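Local coordinates for protein BH2851 (PDB 2GFG) that is of unknown function but, as a CYTH-family antiparallel barrel and putative adenylate cyclase, probably acts on a phosphate-bearing substrate, at residues L109-I113 and S114-H118; G100-M103 and D104-D108. All blocks are in the same frame, centred on the assembly; numbering follows the deposited sequence.

Interaction 1. Residues L109-I113 and S114-H118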
# COMPACT_ATOMS: atom_id res chain seq x y z
N LEU A 109 6.32 -14.57 -12.87
CA LEU A 109 4.99 -15.04 -12.40
C LEU A 109 4.03 -15.42 -13.57
O LEU A 109 2.86 -15.73 -13.34
CB LEU A 109 4.33 -13.96 -11.52
CG LEU A 109 5.01 -13.66 -10.18
CD1 LEU A 109 4.41 -12.43 -9.53
CD2 LEU A 109 4.93 -14.86 -9.22
N SER A 110 4.55 -15.41 -14.81
CA SER A 110 3.76 -15.71 -16.04
C SER A 110 2.55 -14.75 -16.22
O SER A 110 1.50 -15.14 -16.75
CB SER A 110 3.30 -17.19 -16.06
OG SER A 110 4.40 -18.06 -16.26
N ILE A 111 2.75 -13.49 -15.83
CA ILE A 111 1.74 -12.46 -15.99
C ILE A 111 1.86 -11.89 -17.40
O ILE A 111 2.91 -11.37 -17.75
CB ILE A 111 1.93 -11.29 -14.97
CG1 ILE A 111 1.94 -11.81 -13.53
CG2 ILE A 111 0.83 -10.21 -15.16
CD1 ILE A 111 0.58 -12.32 -13.02
N PRO A 112 0.78 -11.99 -18.22
CA PRO A 112 0.84 -11.37 -19.54
C PRO A 112 0.77 -9.84 -19.43
O PRO A 112 -0.28 -9.29 -19.11
CB PRO A 112 -0.39 -11.93 -20.25
CG PRO A 112 -1.35 -12.24 -19.15
CD PRO A 112 -0.51 -12.68 -17.99
N ILE A 113 1.92 -9.17 -19.63
CA ILE A 113 2.03 -7.70 -19.49
C ILE A 113 1.13 -6.95 -20.48
O ILE A 113 0.60 -5.87 -20.16
CB ILE A 113 3.53 -7.21 -19.61
CG1 ILE A 113 4.33 -7.63 -18.36
CG2 ILE A 113 3.62 -5.68 -19.80
CD1 ILE A 113 5.19 -8.83 -18.56
N SER A 114 0.92 -7.53 -21.66
CA SER A 114 0.01 -6.96 -22.68
C SER A 114 -1.47 -6.93 -22.20
O SER A 114 -2.29 -6.22 -22.79
CB SER A 114 0.09 -7.77 -23.97
OG SER A 114 -0.45 -9.06 -23.80
N GLN A 115 -1.80 -7.74 -21.19
CA GLN A 115 -3.16 -7.77 -20.62
C GLN A 115 -3.34 -6.84 -19.41
O GLN A 115 -4.47 -6.61 -18.96
CB GLN A 115 -3.53 -9.21 -20.23
CG GLN A 115 -3.56 -10.18 -21.40
CD GLN A 115 -4.60 -9.80 -22.45
OE1 GLN A 115 -4.27 -9.62 -23.62
NE2 GLN A 115 -5.85 -9.62 -22.02
N LEU A 116 -2.23 -6.32 -18.87
CA LEU A 116 -2.29 -5.39 -17.72
C LEU A 116 -2.76 -4.02 -18.17
O LEU A 116 -2.42 -3.56 -19.25
CB LEU A 116 -0.91 -5.25 -17.05
CG LEU A 116 -0.42 -6.42 -16.20
CD1 LEU A 116 1.05 -6.23 -15.84
CD2 LEU A 116 -1.26 -6.56 -14.94
N LYS A 117 -3.57 -3.38 -17.33
CA LYS A 117 -4.05 -2.01 -17.61
C LYS A 117 -4.39 -1.27 -16.33
O LYS A 117 -4.60 -1.87 -15.28
CB LYS A 117 -5.26 -2.06 -18.52
CG LYS A 117 -6.43 -2.91 -18.00
CD LYS A 117 -7.51 -3.11 -19.07
CE LYS A 117 -7.03 -4.02 -20.21
NZ LYS A 117 -8.13 -4.36 -21.16
N HIS A 118 -4.44 0.06 -16.44
CA HIS A 118 -4.79 0.91 -15.31
C HIS A 118 -6.28 0.73 -14.95
O HIS A 118 -7.16 1.09 -15.73
CB HIS A 118 -4.48 2.37 -15.63
CG HIS A 118 -4.75 3.31 -14.50
ND1 HIS A 118 -5.41 4.51 -14.66
CD2 HIS A 118 -4.50 3.19 -13.17
CE1 HIS A 118 -5.52 5.11 -13.49
NE2 HIS A 118 -4.98 4.33 -12.57
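Pro112 O accepts a hydrogen bond from Gln115 N at 3.0 Å, and one residue further on Ile113 O takes Leu116 N at 3.1 Å. Both are i to i+3 bonds, modestly bent, with N-H...O angles near 148°. Each donor stands well above the carbonyl plane, off the lone pairs, 69° out of it at Ile113; these are the two successive bonds of the 3-10 turn at 113-115. The side chains of Pro112 and Gln115 lie over the same turn: Gln115 CG lies 3.8 Å from both CB and CG of Pro112, the side chains crossing obliquely. Bending at chi2 then carries the amide of Gln115, an exposed residue, away from the proline.

The inward face is apolar. Leu116 CD1 meets Ile111 CG2 at 4.0 Å, the two side chains crossing at about a right angle. With its CG2 anti to the backbone N (chi1 -56° for CG1), Ile111 offers that methyl to the leucine. Ile113 CG1 approaches the same CD1 more loosely, at 4.4 Å. Leu48 of helix 47-50 packs on both Ile111 and Leu116, while Phe97 touches Ile113 and Leu116, so the turn has neighbours from two other parts of the chain. Lys117 then pairs through its backbone with Glu42. The whole is a 3-10 turn linking the helix that a Schellman motif ends, with Ser110 at C-prime, to strand 117-131 of the antiparallel barrel.

Interaction 2. Residues G100-M103 and D104-D108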
# COMPACT_ATOMS: atom_id res chain seq x y z
N GLY A 100 12.97 -3.68 -16.41
CA GLY A 100 13.55 -3.55 -15.07
C GLY A 100 13.13 -4.68 -14.17
O GLY A 100 12.55 -5.67 -14.62
N GLU A 101 13.40 -4.53 -12.88
CA GLU A 101 13.17 -5.61 -11.89
C GLU A 101 11.69 -5.94 -11.69
O GLU A 101 11.35 -7.07 -11.38
CB GLU A 101 13.82 -5.26 -10.55
CG GLU A 101 15.37 -5.24 -10.58
CD GLU A 101 16.01 -6.65 -10.61
OE1 GLU A 101 15.27 -7.66 -10.61
OE2 GLU A 101 17.26 -6.74 -10.62
N VAL A 102 10.83 -4.93 -11.84
CA VAL A 102 9.39 -5.13 -11.69
C VAL A 102 8.86 -5.97 -12.87
O VAL A 102 8.18 -6.97 -12.67
CB VAL A 102 8.62 -3.78 -11.61
CG1 VAL A 102 7.11 -4.01 -11.58
CG2 VAL A 102 9.06 -3.00 -10.38
N MSE A 103 9.22 -5.54 -14.09
CA MSE A 103 8.89 -6.28 -15.32
C MSE A 103 9.38 -7.73 -15.23
O MSE A 103 8.64 -8.67 -15.55
CB MSE A 103 9.53 -5.56 -16.53
CG MSE A 103 9.35 -6.25 -17.88
SE MSE A 103 7.65 -5.93 -18.67
CE MSE A 103 7.85 -4.09 -19.10
N ASP A 104 10.63 -7.90 -14.76
CA ASP A 104 11.24 -9.24 -14.62
C ASP A 104 10.43 -10.14 -13.69
O ASP A 104 10.16 -11.29 -14.01
CB ASP A 104 12.67 -9.13 -14.09
CG ASP A 104 13.63 -8.51 -15.11
OD1 ASP A 104 13.29 -8.44 -16.33
OD2 ASP A 104 14.74 -8.09 -14.69
N ALA A 105 10.06 -9.61 -12.52
CA ALA A 105 9.28 -10.36 -11.53
C ALA A 105 7.86 -10.71 -12.03
O ALA A 105 7.31 -11.74 -11.68
CB ALA A 105 9.19 -9.59 -10.23
N LEU A 106 7.27 -9.81 -12.84
CA LEU A 106 5.96 -10.07 -13.46
C LEU A 106 6.05 -11.22 -14.45
O LEU A 106 5.21 -12.13 -14.43
CB LEU A 106 5.42 -8.81 -14.17
CG LEU A 106 4.96 -7.64 -13.30
CD1 LEU A 106 4.56 -6.48 -14.17
CD2 LEU A 106 3.81 -8.04 -12.38
N ARG A 107 7.09 -11.19 -15.29
CA ARG A 107 7.33 -12.26 -16.27
C ARG A 107 7.68 -13.60 -15.59
O ARG A 107 7.29 -14.65 -16.08
CB ARG A 107 8.41 -11.84 -17.28
CG ARG A 107 7.92 -10.75 -18.25
CD ARG A 107 8.82 -10.56 -19.50
NE ARG A 107 9.90 -9.58 -19.27
CZ ARG A 107 10.34 -8.67 -20.17
NH1 ARG A 107 9.71 -8.51 -21.36
NH2 ARG A 107 11.34 -7.86 -19.85
N ASP A 108 8.37 -13.55 -14.44
CA ASP A 108 8.64 -14.78 -13.63
C ASP A 108 7.34 -15.40 -13.07
O ASP A 108 7.29 -16.60 -12.80
CB ASP A 108 9.61 -14.49 -12.48
CG ASP A 108 11.03 -14.17 -12.95
OD1 ASP A 108 11.34 -14.36 -14.16
OD2 ASP A 108 11.84 -13.73 -12.11
O HOH W 1 12.78 -5.97 -17.86
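Met103, built as selenomethionine, lies under the guanidinium of Arg107: its CG sits over one face, offset toward the rim and 3.2 Å from Arg107 NH2. CG of Met103 is anti to the backbone N (chi1 177°), and the chain then bends at chi2 and chi3, leaving SE 4.1 Å from Arg107 CZ. The same pair is joined through the backbone, where Arg107 N donates to Met103 O at 3.0 Å, one of four successive i to i+4 bonds that join 100-103 to 104-108. Buried Met103 thus lies at the junction between the packed side and exposed Arg107.

On the packed side the buried Val102 and Leu106 stand one turn apart, CG1 to CD1 at 4.4 Å, and both lie on Leu55 of the barrel wall; Val102 also reaches Phe66, and Leu106 reaches Leu68. Ala105 adds its small methyl against Leu68 and Gln70.

The looser, water-bearing side holds the exposed Glu101 and Arg107 and the N-terminal turn, where Gly100 is the N-cap. Asp104 N bonds to Gly100 O at 2.9 Å, lying in the carbonyl plane. A water accepts from Gly100 N at 2.7 Å and donates to Asp104 OD1 at 2.9 Å, with a weak further bond from Arg107 NH2. The other oxygen of Asp104, OD2, comes within 4.1 Å of Glu101 OE1, the carboxylate planes turned 81° apart, and Lys4 makes a long, weak ion pair with Glu101. The water bridges the N-cap amide to Asp104 and so links the carboxylate to the helix start; this, with the helix dipole, probably helps to stabilise its negative charge.

Interaction 2 is the helix itself and interaction 1 the turn that leads out of it into strand 117-131, their centres about 11 Å apart. Both are partly buried: Val102, Met103 and Leu106 of the helix and Ile111 and Leu116 of the turn are the buried residues, on the apolar sides. These sides meet directly: Ile113 CG1 packs on Met103 SE at 3.7 Å, and Leu116 CD1 on Leu106 CD1 at 3.9 Å. Ile111 N probably bonds to Leu106 O. At the surface the two differ: the helix pairs its i to i+4 bonds with charged groups and a bridging water, whereas the turn has i to i+3 bonds and no charged pair across it.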